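Local coordinates for angiopoietin-related protein 4 (Homo sapiens, PDB 6U73) that inactivates lipoprotein lipase and so helps regulate triglyceride clearance from the blood, and also restrains endothelial cell proliferation and migration, at residues V91-W96 with K197-R202. Sequence-based numbering, arbitrary orientation.
Sequences VQLRDW and KTWRGR. With MYR (myristic acid), chain B.
In the fibrinogen C-terminal globular domain, the end of strand 87-94 in the antiparallel sheet meets the short helix 197-200 through Leu93 and Asp95 on one side and Trp199 and Arg200 on the other. The helix carries Trp199 against the strand and Arg200 against Asp95, just past the strand. The six-membered part of the indole does the touching. CB of Leu93 approaches CZ3 of Trp199 obliquely at 3.7 Å, and CD1 lies near CE3. The backbone N of Asp95 sits at the indole edge, close to the ring plane, 3.7 Å from CH2 of Trp199. With CG of Trp199 anti to the backbone N (chi1 -170°), the indole extends across to the strand.

Farther from the strand, Lys197 faces the bound myristic acid, which Thr169 also holds. The lysine chain bends at chi3, which turns NZ toward the carboxyl group. NZ hydrogen-bonds to O2 of the fatty acid, though the modelled length is doubtfully short.

Next to the indole, Asp95 forms a salt bridge with Arg200. The Asp95 carboxylate lies nearly parallel to the indole plane, 7° off. Asn99 shares OD2 with Arg200, and OD1 accepts the backbone N of Asp97, so both carboxylate oxygens have partners. Replacing the aspartate by an alanine here is likely to leave the Arg200 charge without its mate in this contact, and Asn99 and the backbone N of Asp97 without these acceptors. CE2 of Trp199 lies 3.7 Å above the guanidinium plane of Arg200, over its centre, while CG of Arg200 covers one indole face near the rim. A weak second bond to OD2 comes from NH2. NE of Arg200 donates a fairly straight bond to OD2 of Asp95 (2.9 Å, 160°), meeting its anti lone pair, and OD2 lies in the guanidinium plane.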
loop_
_atom_site.group_PDB
_atom_site.type_symbol
_atom_site.label_atom_id
_atom_site.label_comp_id
_atom_site.label_asym_id
_atom_site.label_seq_id
_atom_site.Cartn_x
_atom_site.Cartn_y
_atom_site.Cartn_z
ATOM N N VAL A 91 -2.822 7.693 -1.667
ATOM C CA VAL A 91 -2.928 7.214 -0.298
ATOM C C VAL A 91 -3.974 8.067 0.398
ATOM O O VAL A 91 -3.802 9.287 0.517
ATOM C CB VAL A 91 -1.589 7.280 0.450
ATOM C CG1 VAL A 91 -1.791 6.941 1.931
ATOM C CG2 VAL A 91 -0.543 6.357 -0.207
ATOM N N GLN A 92 -5.064 7.435 0.838
ATOM C CA GLN A 92 -6.183 8.128 1.455
ATOM C C GLN A 92 -6.380 7.607 2.870
ATOM O O GLN A 92 -6.506 6.396 3.076
ATOM C CB GLN A 92 -7.440 7.960 0.596
ATOM C CG GLN A 92 -7.122 8.350 -0.860
ATOM C CD GLN A 92 -8.308 8.336 -1.809
ATOM O OE1 GLN A 92 -9.294 7.658 -1.574
ATOM N NE2 GLN A 92 -8.192 9.076 -2.911
ATOM N N LEU A 93 -6.386 8.522 3.838
ATOM C CA LEU A 93 -6.474 8.201 5.257
ATOM C C LEU A 93 -7.691 8.868 5.882
ATOM O O LEU A 93 -8.020 10.013 5.553
ATOM C CB LEU A 93 -5.216 8.659 6.001
ATOM C CG LEU A 93 -3.889 8.445 5.266
ATOM C CD1 LEU A 93 -2.782 9.346 5.821
ATOM C CD2 LEU A 93 -3.484 6.994 5.317
ATOM N N ARG A 94 -8.340 8.163 6.806
ATOM C CA ARG A 94 -9.464 8.703 7.560
ATOM C C ARG A 94 -9.163 8.589 9.049
ATOM O O ARG A 94 -8.782 7.518 9.525
ATOM C CB ARG A 94 -10.769 7.965 7.214
ATOM C CG ARG A 94 -12.048 8.802 7.361
ATOM C CD ARG A 94 -13.325 7.962 7.142
ATOM N NE ARG A 94 -13.472 7.474 5.769
ATOM C CZ ARG A 94 -14.148 6.375 5.418
ATOM N NH1 ARG A 94 -14.742 5.620 6.344
ATOM N NH2 ARG A 94 -14.226 6.022 4.135
ATOM N N ASP A 95 -9.346 9.682 9.785
ATOM C CA ASP A 95 -9.213 9.613 11.231
ATOM C C ASP A 95 -10.582 9.370 11.855
ATOM O O ASP A 95 -11.600 9.246 11.168
ATOM C CB ASP A 95 -8.534 10.869 11.798
ATOM C CG ASP A 95 -9.395 12.128 11.702
ATOM O OD1 ASP A 95 -10.639 12.050 11.592
ATOM O OD2 ASP A 95 -8.807 13.225 11.749
ATOM N N TRP A 96 -10.602 9.268 13.173
ATOM C CA TRP A 96 -11.846 8.888 13.881
ATOM C C TRP A 96 -12.871 10.016 13.976
ATOM O O TRP A 96 -13.927 9.768 14.518
ATOM C CB TRP A 96 -11.506 8.247 15.215
ATOM C CG TRP A 96 -10.972 6.862 15.039
ATOM C CD1 TRP A 96 -9.674 6.495 14.918
ATOM C CD2 TRP A 96 -11.735 5.658 14.957
ATOM N NE1 TRP A 96 -9.577 5.151 14.761
ATOM C CE2 TRP A 96 -10.824 4.607 14.791
ATOM C CE3 TRP A 96 -13.095 5.362 15.010
ATOM C CZ2 TRP A 96 -11.227 3.283 14.682
ATOM C CZ3 TRP A 96 -13.495 4.053 14.913
ATOM C CH2 TRP A 96 -12.571 3.028 14.753
ATOM N N LYS A 197 2.716 8.560 10.330
ATOM C CA LYS A 197 3.322 9.511 11.301
ATOM C C LYS A 197 3.095 10.996 11.023
ATOM O O LYS A 197 2.712 11.685 11.938
ATOM C CB LYS A 197 4.803 9.232 11.548
ATOM C CG LYS A 197 5.382 10.007 12.720
ATOM C CD LYS A 197 6.817 9.719 13.011
ATOM C CE LYS A 197 7.748 10.200 11.923
ATOM N NZ LYS A 197 9.086 9.588 12.051
ATOM N N THR A 198 3.324 11.461 9.808
ATOM C CA THR A 198 3.272 12.895 9.550
ATOM C C THR A 198 1.857 13.447 9.503
ATOM O O THR A 198 1.696 14.667 9.528
ATOM C CB THR A 198 3.995 13.242 8.248
ATOM O OG1 THR A 198 3.326 12.627 7.146
ATOM C CG2 THR A 198 5.417 12.755 8.304
ATOM N N TRP A 199 0.853 12.598 9.474
ATOM C CA TRP A 199 -0.518 13.139 9.526
ATOM C C TRP A 199 -0.995 13.237 10.979
ATOM O O TRP A 199 -0.983 14.303 11.514
ATOM C CB TRP A 199 -1.497 12.383 8.626
ATOM C CG TRP A 199 -2.807 13.088 8.503
ATOM C CD1 TRP A 199 -2.987 14.425 8.380
ATOM C CD2 TRP A 199 -4.125 12.528 8.549
ATOM N NE1 TRP A 199 -4.308 14.732 8.332
ATOM C CE2 TRP A 199 -5.032 13.592 8.436
ATOM C CE3 TRP A 199 -4.636 11.243 8.673
ATOM C CZ2 TRP A 199 -6.403 13.407 8.426
ATOM C CZ3 TRP A 199 -5.993 11.056 8.677
ATOM C CH2 TRP A 199 -6.862 12.123 8.553
ATOM N N ARG A 200 -1.351 12.129 11.599
ATOM C CA ARG A 200 -1.921 12.148 12.941
ATOM C C ARG A 200 -0.969 11.648 14.023
ATOM O O ARG A 200 -1.356 11.622 15.199
ATOM C CB ARG A 200 -3.227 11.336 12.976
ATOM C CG ARG A 200 -4.383 11.945 12.166
ATOM C CD ARG A 200 -4.972 13.139 12.919
ATOM N NE ARG A 200 -5.989 13.890 12.177
ATOM C CZ ARG A 200 -5.809 15.128 11.714
ATOM N NH1 ARG A 200 -4.649 15.742 11.890
ATOM N NH2 ARG A 200 -6.779 15.749 11.060
ATOM N N GLY A 201 0.250 11.267 13.675
ATOM C CA GLY A 201 1.236 10.874 14.660
ATOM C C GLY A 201 1.571 9.388 14.582
ATOM O O GLY A 201 0.807 8.564 14.063
ATOM N N ARG A 202 2.734 9.050 15.141
ATOM C CA ARG A 202 3.226 7.672 15.135
ATOM C C ARG A 202 2.235 6.695 15.760
ATOM O O ARG A 202 2.147 5.538 15.326
ATOM C CB ARG A 202 4.558 7.596 15.885
ATOM C CG ARG A 202 5.039 6.181 16.180
ATOM C CD ARG A 202 5.422 5.472 14.892
ATOM N NE ARG A 202 5.799 4.077 15.106
ATOM C CZ ARG A 202 4.928 3.081 15.198
ATOM N NH1 ARG A 202 3.626 3.328 15.105
ATOM N NH2 ARG A 202 5.355 1.841 15.391
HETATM C C1 MYR B . 10.449 9.042 9.167
HETATM O O1 MYR B . 10.619 7.918 9.707
HETATM O O2 MYR B . 9.596 9.843 9.632
HETATM C C2 MYR B . 11.279 9.434 7.946
HETATM C C3 MYR B . 11.323 8.265 6.964
HETATM C C4 MYR B . 11.585 8.794 5.555
HETATM C C5 MYR B . 10.611 8.139 4.578
HETATM C C6 MYR B . 11.089 6.725 4.254
HETATM C C7 MYR B . 10.542 6.300 2.894
HETATM C C8 MYR B . 9.027 6.138 2.982
HETATM C C9 MYR B . 8.629 4.769 2.436
HETATM C C10 MYR B . 7.476 4.206 3.265
HETATM C C11 MYR B . 6.392 3.673 2.332
HETATM C C12 MYR B . 5.657 4.844 1.683
HETATM C C13 MYR B . 4.320 4.361 1.127
HETATM C C14 MYR B . 3.790 5.381 0.122
#